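Local coordinates for metallophosphoesterase (Sphaerobacter thermophilus, PDB 3RQZ), which binds two zinc ions and is probably a phosphatase of the calcineurin-like metallophosphoesterase superfamily, at residues G118-P123 and P139-P144; T114-H117 and H122-W125; A227-A232 and S237-L242. All coordinates share one frame; numbering follows the deposited sequence. Where two conformers were deposited one is given.

Contact 1: G118-P123 and P139-P144; sequences GSPRHP and PAFDTP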
loop_
_atom_site.group_PDB
_atom_site.type_symbol
_atom_site.label_atom_id
_atom_site.label_comp_id
_atom_site.label_asym_id
_atom_site.label_seq_id
_atom_site.Cartn_x
_atom_site.Cartn_y
_atom_site.Cartn_z
ATOM N N GLY A 118 -4.891 -5.711 4.403
ATOM C CA GLY A 118 -5.212 -6.932 3.653
ATOM C C GLY A 118 -6.711 -7.068 3.442
ATOM O O GLY A 118 -7.228 -6.816 2.352
ATOM N N SER A 119 -7.439 -7.448 4.482
ATOM C CA SER A 119 -8.865 -7.590 4.312
ATOM C C SER A 119 -9.598 -7.286 5.613
ATOM O O SER A 119 -9.005 -7.392 6.701
ATOM C CB SER A 119 -9.210 -9.003 3.831
ATOM O OG SER A 119 -9.379 -9.844 4.957
ATOM N N PRO A 120 -10.884 -6.896 5.533
ATOM C CA PRO A 120 -11.524 -6.642 6.832
ATOM C C PRO A 120 -11.770 -7.902 7.682
ATOM O O PRO A 120 -11.945 -7.795 8.916
ATOM C CB PRO A 120 -12.821 -5.903 6.456
ATOM C CG PRO A 120 -13.024 -6.155 5.025
ATOM C CD PRO A 120 -11.664 -6.318 4.421
ATOM N N ARG A 121 -11.736 -9.095 7.076
ATOM C CA ARG A 121 -11.733 -10.322 7.890
ATOM C C ARG A 121 -10.414 -10.532 8.615
ATOM O O ARG A 121 -10.395 -10.916 9.804
ATOM C CB ARG A 121 -12.020 -11.585 7.056
ATOM C CG ARG A 121 -13.379 -11.645 6.441
ATOM C CD ARG A 121 -13.759 -13.084 6.154
ATOM N NE ARG A 121 -12.843 -13.674 5.183
ATOM C CZ ARG A 121 -12.970 -14.902 4.711
ATOM N NH1 ARG A 121 -12.081 -15.370 3.843
ATOM N NH2 ARG A 121 -13.995 -15.652 5.103
ATOM N N HIS A 122 -9.315 -10.320 7.885
ATOM C CA HIS A 122 -7.960 -10.555 8.396
ATOM C C HIS A 122 -7.054 -9.409 8.012
ATOM O O HIS A 122 -6.339 -9.499 7.020
ATOM C CB HIS A 122 -7.427 -11.879 7.826
ATOM C CG HIS A 122 -8.352 -13.030 8.063
ATOM N ND1 HIS A 122 -8.518 -13.595 9.307
ATOM C CD2 HIS A 122 -9.187 -13.703 7.229
ATOM C CE1 HIS A 122 -9.396 -14.583 9.228
ATOM N NE2 HIS A 122 -9.817 -14.669 7.978
ATOM N N PRO A 123 -7.076 -8.320 8.806
ATOM C CA PRO A 123 -6.494 -7.041 8.419
ATOM C C PRO A 123 -5.069 -7.086 7.872
ATOM O O PRO A 123 -4.767 -6.401 6.882
ATOM C CB PRO A 123 -6.573 -6.221 9.718
ATOM C CG PRO A 123 -7.748 -6.742 10.413
ATOM C CD PRO A 123 -7.904 -8.185 10.023
ATOM N N PRO A 139 -19.560 -8.530 4.224
ATOM C CA PRO A 139 -20.172 -8.575 5.569
ATOM C C PRO A 139 -19.218 -8.208 6.711
ATOM O O PRO A 139 -19.686 -7.910 7.821
ATOM C CB PRO A 139 -20.633 -10.039 5.714
ATOM C CG PRO A 139 -20.653 -10.603 4.298
ATOM C CD PRO A 139 -19.521 -9.863 3.594
ATOM N N ALA A 140 -17.911 -8.215 6.436
ATOM C CA ALA A 140 -16.872 -7.952 7.444
ATOM C C ALA A 140 -16.563 -6.453 7.714
ATOM O O ALA A 140 -15.767 -6.128 8.593
ATOM C CB ALA A 140 -15.567 -8.732 7.110
ATOM N N PHE A 141 -17.172 -5.548 6.951
ATOM C CA PHE A 141 -17.115 -4.130 7.270
ATOM C C PHE A 141 -18.509 -3.557 7.097
ATOM O O PHE A 141 -19.310 -4.114 6.342
ATOM C CB PHE A 141 -16.053 -3.376 6.444
ATOM C CG PHE A 141 -16.387 -3.225 4.979
ATOM C CD1 PHE A 141 -16.161 -4.269 4.080
ATOM C CD2 PHE A 141 -16.926 -2.024 4.503
ATOM C CE1 PHE A 141 -16.445 -4.118 2.697
ATOM C CE2 PHE A 141 -17.225 -1.854 3.140
ATOM C CZ PHE A 141 -16.997 -2.912 2.226
ATOM N N ASP A 142 -18.796 -2.461 7.791
ATOM C CA ASP A 142 -20.146 -1.916 7.861
ATOM C C ASP A 142 -20.201 -0.440 7.402
ATOM O O ASP A 142 -21.091 0.308 7.769
ATOM C CB ASP A 142 -20.693 -2.092 9.289
ATOM C CG ASP A 142 -19.782 -1.467 10.362
ATOM O OD1 ASP A 142 -18.789 -0.789 10.021
ATOM O OD2 ASP A 142 -20.062 -1.646 11.573
ATOM N N THR A 143 -19.224 -0.027 6.606
ATOM C CA THR A 143 -19.221 1.309 6.051
ATOM C C THR A 143 -19.483 1.169 4.537
ATOM O O THR A 143 -19.358 0.082 3.994
ATOM C CB THR A 143 -17.857 1.972 6.265
ATOM O OG1 THR A 143 -16.822 1.065 5.848
ATOM C CG2 THR A 143 -17.654 2.310 7.736
ATOM N N PRO A 144 -19.841 2.266 3.860
ATOM C CA PRO A 144 -19.981 2.203 2.411
ATOM C C PRO A 144 -18.703 1.743 1.716
ATOM O O PRO A 144 -18.783 1.006 0.743
ATOM C CB PRO A 144 -20.301 3.654 2.040
ATOM C CG PRO A 144 -20.937 4.210 3.262
ATOM C CD PRO A 144 -20.156 3.611 4.374
#
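Pro120 and Ala140 bring two irregular loops together, their CA atoms 5.5 Å apart, and no hydrogen bond joins the two backbones. The contact rests on van der Waals packing. Pro120 touches with CB and CG: CB meets the Ala140 carbonyl at 3.6 Å from O, while CG, a step further out, lies 3.8 Å from CD1 of Phe141. That approach to the phenyl ring is oblique, and the two side chains run side by side in the same direction, both reaching Cys146 on strand 145-147. Phe141 takes the crowded position between its backbone N and carbonyl carbon (chi1 70°), which sets its ring beside the proline; Arg183 makes a cation-pi contact with this ring. A methyl is enough at Ala140, where CB sits 3.7 Å from CG of Arg121. The arginine uses only the base of its chain here and carries its charged end off to a salt bridge with Glu126. Loop 118-123 is braced from within by an ST motif, Ser119 OG accepting from His122 N at 3.0 Å, and by the bond from Gly118 N to Pro123 O. Glycine suits position 118 because a CB would crowd that same Pro123 O. Together the loops flank helix 131-137 in the beta-alpha-beta crossover that connects the parallel neighbouring strands 113-116 and 145-147.

Contact 2: T114-H117 and H122-W125; sequences TVVH and HPIW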
loop_
_atom_site.group_PDB
_atom_site.type_symbol
_atom_site.label_atom_id
_atom_site.label_comp_id
_atom_site.label_asym_id
_atom_site.label_seq_id
_atom_site.Cartn_x
_atom_site.Cartn_y
_atom_site.Cartn_z
ATOM N N THR A 114 -13.584 2.174 5.887
ATOM C CA THR A 114 -12.813 1.268 6.701
ATOM C C THR A 114 -11.527 1.092 5.922
ATOM O O THR A 114 -11.564 1.026 4.663
ATOM C CB THR A 114 -13.539 -0.092 6.858
ATOM O OG1 THR A 114 -14.787 0.122 7.543
ATOM C CG2 THR A 114 -12.661 -1.090 7.631
ATOM N N VAL A 115 -10.388 1.054 6.634
ATOM C CA VAL A 115 -9.081 0.925 5.969
ATOM C C VAL A 115 -8.250 -0.153 6.685
ATOM O O VAL A 115 -8.102 -0.112 7.927
ATOM C CB VAL A 115 -8.291 2.258 5.996
ATOM C CG1 VAL A 115 -6.877 2.043 5.302
ATOM C CG2 VAL A 115 -9.100 3.393 5.327
ATOM N N VAL A 116 -7.765 -1.125 5.910
ATOM C CA VAL A 116 -6.925 -2.223 6.388
ATOM C C VAL A 116 -5.860 -2.504 5.319
ATOM O O VAL A 116 -5.960 -2.076 4.159
ATOM C CB VAL A 116 -7.731 -3.548 6.613
ATOM C CG1 VAL A 116 -8.699 -3.422 7.827
ATOM C CG2 VAL A 116 -8.533 -3.935 5.322
ATOM N N HIS A 117 -4.823 -3.229 5.711
ATOM C CA HIS A 117 -3.808 -3.574 4.764
ATOM C C HIS A 117 -4.272 -4.694 3.833
ATOM O O HIS A 117 -4.017 -4.660 2.635
ATOM C CB HIS A 117 -2.550 -4.042 5.504
ATOM C CG HIS A 117 -1.452 -4.442 4.575
ATOM N ND1 HIS A 117 -0.809 -3.526 3.774
ATOM C CD2 HIS A 117 -0.898 -5.651 4.298
ATOM C CE1 HIS A 117 0.098 -4.153 3.040
ATOM N NE2 HIS A 117 0.068 -5.442 3.345
ATOM N N HIS A 122 -9.315 -10.320 7.885
ATOM C CA HIS A 122 -7.960 -10.555 8.396
ATOM C C HIS A 122 -7.054 -9.409 8.012
ATOM O O HIS A 122 -6.339 -9.499 7.020
ATOM C CB HIS A 122 -7.427 -11.879 7.826
ATOM C CG HIS A 122 -8.352 -13.030 8.063
ATOM N ND1 HIS A 122 -8.518 -13.595 9.307
ATOM C CD2 HIS A 122 -9.187 -13.703 7.229
ATOM C CE1 HIS A 122 -9.396 -14.583 9.228
ATOM N NE2 HIS A 122 -9.817 -14.669 7.978
ATOM N N PRO A 123 -7.076 -8.320 8.806
ATOM C CA PRO A 123 -6.494 -7.041 8.419
ATOM C C PRO A 123 -5.069 -7.086 7.872
ATOM O O PRO A 123 -4.767 -6.401 6.882
ATOM C CB PRO A 123 -6.573 -6.221 9.718
ATOM C CG PRO A 123 -7.748 -6.742 10.413
ATOM C CD PRO A 123 -7.904 -8.185 10.023
ATOM N N ILE A 124 -4.198 -7.867 8.510
ATOM C CA ILE A 124 -2.766 -7.871 8.155
ATOM C C ILE A 124 -2.474 -8.805 6.984
ATOM O O ILE A 124 -1.518 -8.605 6.222
ATOM C CB ILE A 124 -1.901 -8.340 9.390
ATOM C CG1 ILE A 124 -2.032 -7.350 10.544
ATOM C CG2 ILE A 124 -0.452 -8.491 9.047
ATOM C CD1 ILE A 124 -2.161 -5.952 10.075
ATOM N N TRP A 125 -3.292 -9.833 6.850
ATOM C CA TRP A 125 -2.832 -11.036 6.140
ATOM C C TRP A 125 -3.536 -11.416 4.856
ATOM O O TRP A 125 -2.898 -11.984 3.946
ATOM C CB TRP A 125 -2.943 -12.227 7.086
ATOM C CG TRP A 125 -2.125 -12.121 8.291
ATOM C CD1 TRP A 125 -2.578 -12.004 9.580
ATOM C CD2 TRP A 125 -0.685 -12.161 8.368
ATOM N NE1 TRP A 125 -1.505 -11.962 10.454
ATOM C CE2 TRP A 125 -0.337 -12.073 9.740
ATOM C CE3 TRP A 125 0.337 -12.285 7.411
ATOM C CZ2 TRP A 125 0.996 -12.087 10.185
ATOM C CZ3 TRP A 125 1.660 -12.297 7.852
ATOM C CH2 TRP A 125 1.974 -12.197 9.237
#
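At the edge of the His117 ring, in its plane, lies the carbonyl oxygen of Ile124, 3.6 Å from CD2. The ring of His150 meets the same imidazole with the planes at about 50°, and ND1 is hydrogen-bonded to Leu35 O, which fixes how the ring is turned. On the opposing segment, the indole of Trp125 carries Ile124 CG2 over the centre of one face, 3.6 Å above the plane. Ile124 O is buried without a hydrogen-bonding partner, and the C-H at His117 CD2 may offset this a little. A first torsion that sets CG of His117 opposite the backbone N (chi1 179°) lets CD2 reach that oxygen. Nearer the backbone, His117 CB lies 3.5 Å from Pro123 O. The loop after strand 113-116 runs into the zinc site of the calcineurin-like fold: the His117 side chain comes within about 3 Å, nearest atoms, of a bound zinc ion and touches the metal ligands Asp11 and Asp37. One residue back, Val116 and Pro123 cross obliquely, CG1 of the valine 4.0 Å from CB of the proline; a branched side chain and a compact ring pack together without any side-chain polar group to satisfy, and Arg107 touches both. Ile124 CB starts off away from the strand, but the side chain bends back, and it also packs on Ile62 and Asn64. From Trp125, the backbone O accepts a hydrogen bond from NE2 of the zinc ligand His150, a second-shell grip on that ring.

Contact 3: A227-A232 and S237-L242; sequences AQMREA and SLVTRL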
loop_
_atom_site.group_PDB
_atom_site.type_symbol
_atom_site.label_atom_id
_atom_site.label_comp_id
_atom_site.label_asym_id
_atom_site.label_seq_id
_atom_site.Cartn_x
_atom_site.Cartn_y
_atom_site.Cartn_z
ATOM N N ALA A 227 19.869 0.973 -8.236
ATOM C CA ALA A 227 21.234 1.332 -7.811
ATOM C C ALA A 227 21.395 1.303 -6.282
ATOM O O ALA A 227 22.392 0.785 -5.746
ATOM C CB ALA A 227 21.621 2.699 -8.354
ATOM N N GLN A 228 20.413 1.860 -5.591
ATOM C CA GLN A 228 20.433 1.922 -4.144
ATOM C C GLN A 228 20.332 0.515 -3.545
ATOM O O GLN A 228 20.947 0.240 -2.528
ATOM C CB GLN A 228 19.258 2.774 -3.628
ATOM C CG GLN A 228 19.341 4.256 -3.972
ATOM C CD GLN A 228 18.058 5.008 -3.644
ATOM O OE1 GLN A 228 17.040 4.420 -3.226
ATOM N NE2 GLN A 228 18.097 6.326 -3.829
HETATM N N MSE A 229 19.520 -0.347 -4.149
HETATM C CA MSE A 229 19.428 -1.748 -3.702
HETATM C C MSE A 229 20.728 -2.518 -3.916
HETATM O O MSE A 229 21.166 -3.249 -3.028
HETATM C CB MSE A 229 18.274 -2.483 -4.381
HETATM C CG MSE A 229 16.879 -1.950 -3.975
HETATM SE SE MSE A 229 15.463 -2.708 -5.053
HETATM C CE MSE A 229 15.519 -4.499 -4.296
ATOM N N ARG A 230 21.355 -2.341 -5.080
ATOM C CA ARG A 230 22.625 -3.005 -5.355
ATOM C C ARG A 230 23.724 -2.511 -4.420
ATOM O O ARG A 230 24.585 -3.293 -4.006
ATOM C CB ARG A 230 23.032 -2.836 -6.831
ATOM C CG ARG A 230 22.037 -3.505 -7.806
ATOM C CD ARG A 230 22.623 -3.637 -9.200
ATOM N NE ARG A 230 21.756 -4.479 -10.029
ATOM C CZ ARG A 230 20.980 -4.041 -11.017
ATOM N NH1 ARG A 230 20.232 -4.911 -11.667
ATOM N NH2 ARG A 230 20.938 -2.749 -11.367
ATOM N N GLU A 231 23.683 -1.219 -4.089
ATOM C CA GLU A 231 24.623 -0.638 -3.138
ATOM C C GLU A 231 24.466 -1.281 -1.755
ATOM O O GLU A 231 25.463 -1.535 -1.080
ATOM C CB GLU A 231 24.433 0.885 -3.042
ATOM C CG GLU A 231 25.460 1.600 -2.136
ATOM C CD GLU A 231 26.912 1.237 -2.464
ATOM O OE1 GLU A 231 27.342 1.431 -3.627
ATOM O OE2 GLU A 231 27.636 0.761 -1.555
ATOM N N ALA A 232 23.224 -1.555 -1.350
ATOM C CA ALA A 232 22.940 -2.191 -0.056
ATOM C C ALA A 232 23.239 -3.704 -0.042
ATOM O O ALA A 232 23.204 -4.329 1.012
ATOM C CB ALA A 232 21.475 -1.920 0.386
ATOM N N SER A 237 17.238 -10.864 -7.552
ATOM C CA SER A 237 15.852 -11.182 -7.905
ATOM C C SER A 237 14.862 -10.069 -7.483
ATOM O O SER A 237 13.857 -9.810 -8.164
ATOM C CB SER A 237 15.452 -12.524 -7.291
ATOM O OG SER A 237 14.859 -12.323 -6.026
ATOM N N LEU A 238 15.143 -9.401 -6.368
ATOM C CA LEU A 238 14.291 -8.291 -5.939
ATOM C C LEU A 238 14.563 -7.032 -6.768
ATOM O O LEU A 238 13.649 -6.228 -7.027
ATOM C CB LEU A 238 14.471 -7.988 -4.448
ATOM C CG LEU A 238 13.854 -8.938 -3.414
ATOM C CD1 LEU A 238 14.046 -8.353 -2.001
ATOM C CD2 LEU A 238 12.346 -9.230 -3.688
ATOM N N VAL A 239 15.824 -6.866 -7.167
ATOM C CA VAL A 239 16.245 -5.691 -7.926
ATOM C C VAL A 239 15.579 -5.711 -9.311
ATOM O O VAL A 239 15.015 -4.715 -9.742
ATOM C CB VAL A 239 17.786 -5.587 -8.023
ATOM C CG1 VAL A 239 18.198 -4.381 -8.872
ATOM C CG2 VAL A 239 18.399 -5.479 -6.628
ATOM N N THR A 240 15.638 -6.868 -9.968
ATOM C CA THR A 240 15.114 -7.041 -11.324
ATOM C C THR A 240 13.594 -6.894 -11.438
ATOM O O THR A 240 13.104 -6.254 -12.372
ATOM C CB THR A 240 15.512 -8.409 -11.912
ATOM O OG1 THR A 240 16.926 -8.435 -12.156
ATOM C CG2 THR A 240 14.755 -8.656 -13.225
ATOM N N ARG A 241 12.853 -7.492 -10.506
ATOM C CA ARG A 241 11.366 -7.415 -10.491
ATOM C C ARG A 241 10.784 -6.050 -10.771
ATOM O O ARG A 241 9.742 -5.945 -11.433
ATOM C CB ARG A 241 10.792 -7.744 -9.126
ATOM C CG ARG A 241 11.107 -9.045 -8.529
ATOM C CD ARG A 241 10.590 -8.944 -7.083
ATOM N NE ARG A 241 9.137 -8.841 -7.054
ATOM C CZ ARG A 241 8.338 -9.676 -6.387
ATOM N NH1 ARG A 241 8.859 -10.678 -5.686
ATOM N NH2 ARG A 241 7.017 -9.510 -6.420
ATOM N N LEU A 242 11.429 -5.024 -10.220
ATOM C CA LEU A 242 10.967 -3.644 -10.308
ATOM C C LEU A 242 10.888 -3.108 -11.716
ATOM O O LEU A 242 10.028 -2.287 -12.008
ATOM C CB LEU A 242 11.868 -2.703 -9.490
ATOM C CG LEU A 242 11.855 -2.720 -7.972
ATOM C CD1 LEU A 242 12.729 -1.557 -7.523
ATOM C CD2 LEU A 242 10.447 -2.618 -7.352
#
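Met229 and Val239 sit at the centre of an antiparallel helical hairpin near the C terminus, in which the short segments 227-232 and 237-242 run at 179° to each other with their axes 9.8 Å apart. The two side chains face one another, and the valine divides its branches between two partners. CG2 of Val239 packs against the base of Met229, 3.7 Å from CB; CG1, placed opposite the backbone N by a chi1 of 178°, turns instead to Arg230. There it lies over the centre of one face of the guanidinium, 3.4 Å above the plane, an apolar methyl packed on a flat cation, while NH1 forms a salt bridge with Glu236, at the start of helix 236-244. Arg230 reaches this place because its chain is extended from CG to NE and passes the valine at a slant. Shortening Val239 to an alanine is likely to leave one guanidinium face without the methyl packed on it and open a gap beside Met229 CB. Met229, deposited as selenomethionine, suits the middle of the interface because a long unbranched chain can thread between neighbours on the other helix. It crosses Leu238 at about a right angle and Leu242 less squarely, so that the two leucines, a helical turn apart, meet different atoms of it: Leu242 CD1 is 3.9 Å from SE. Leu242 also touches Ile222 and Thr225 on the first helix, and Val239 O accepts a hydrogen bond from Gln226 NE2. At the far end of Met229, a bend at its chi3 of 72° swings CE up to Leu238, ending 3.6 Å from Leu238 CB.

Following the chain from the N terminus, contact 2 comes first and closes the tight loop that leaves strand 113-116. Contact 1 begins inside that loop and ends beyond helix 131-137, so the two cross, sharing His122 and Pro123. They also touch through Thr114 OG1 and Thr143 OG1, 2.8 Å apart in a probable hydrogen bond between strand 113-116 and the approach to strand 145-147. Contact 1 joins the two ends of the crossover through helix 131-137; contact 2 brings the loop after strand 113-116 to the zinc site. Contact 3 follows in series, closing the turn between helices 222-232 and 236-244 on the opposite side of the chain's centre, about 28 Å from contact 2 between centres.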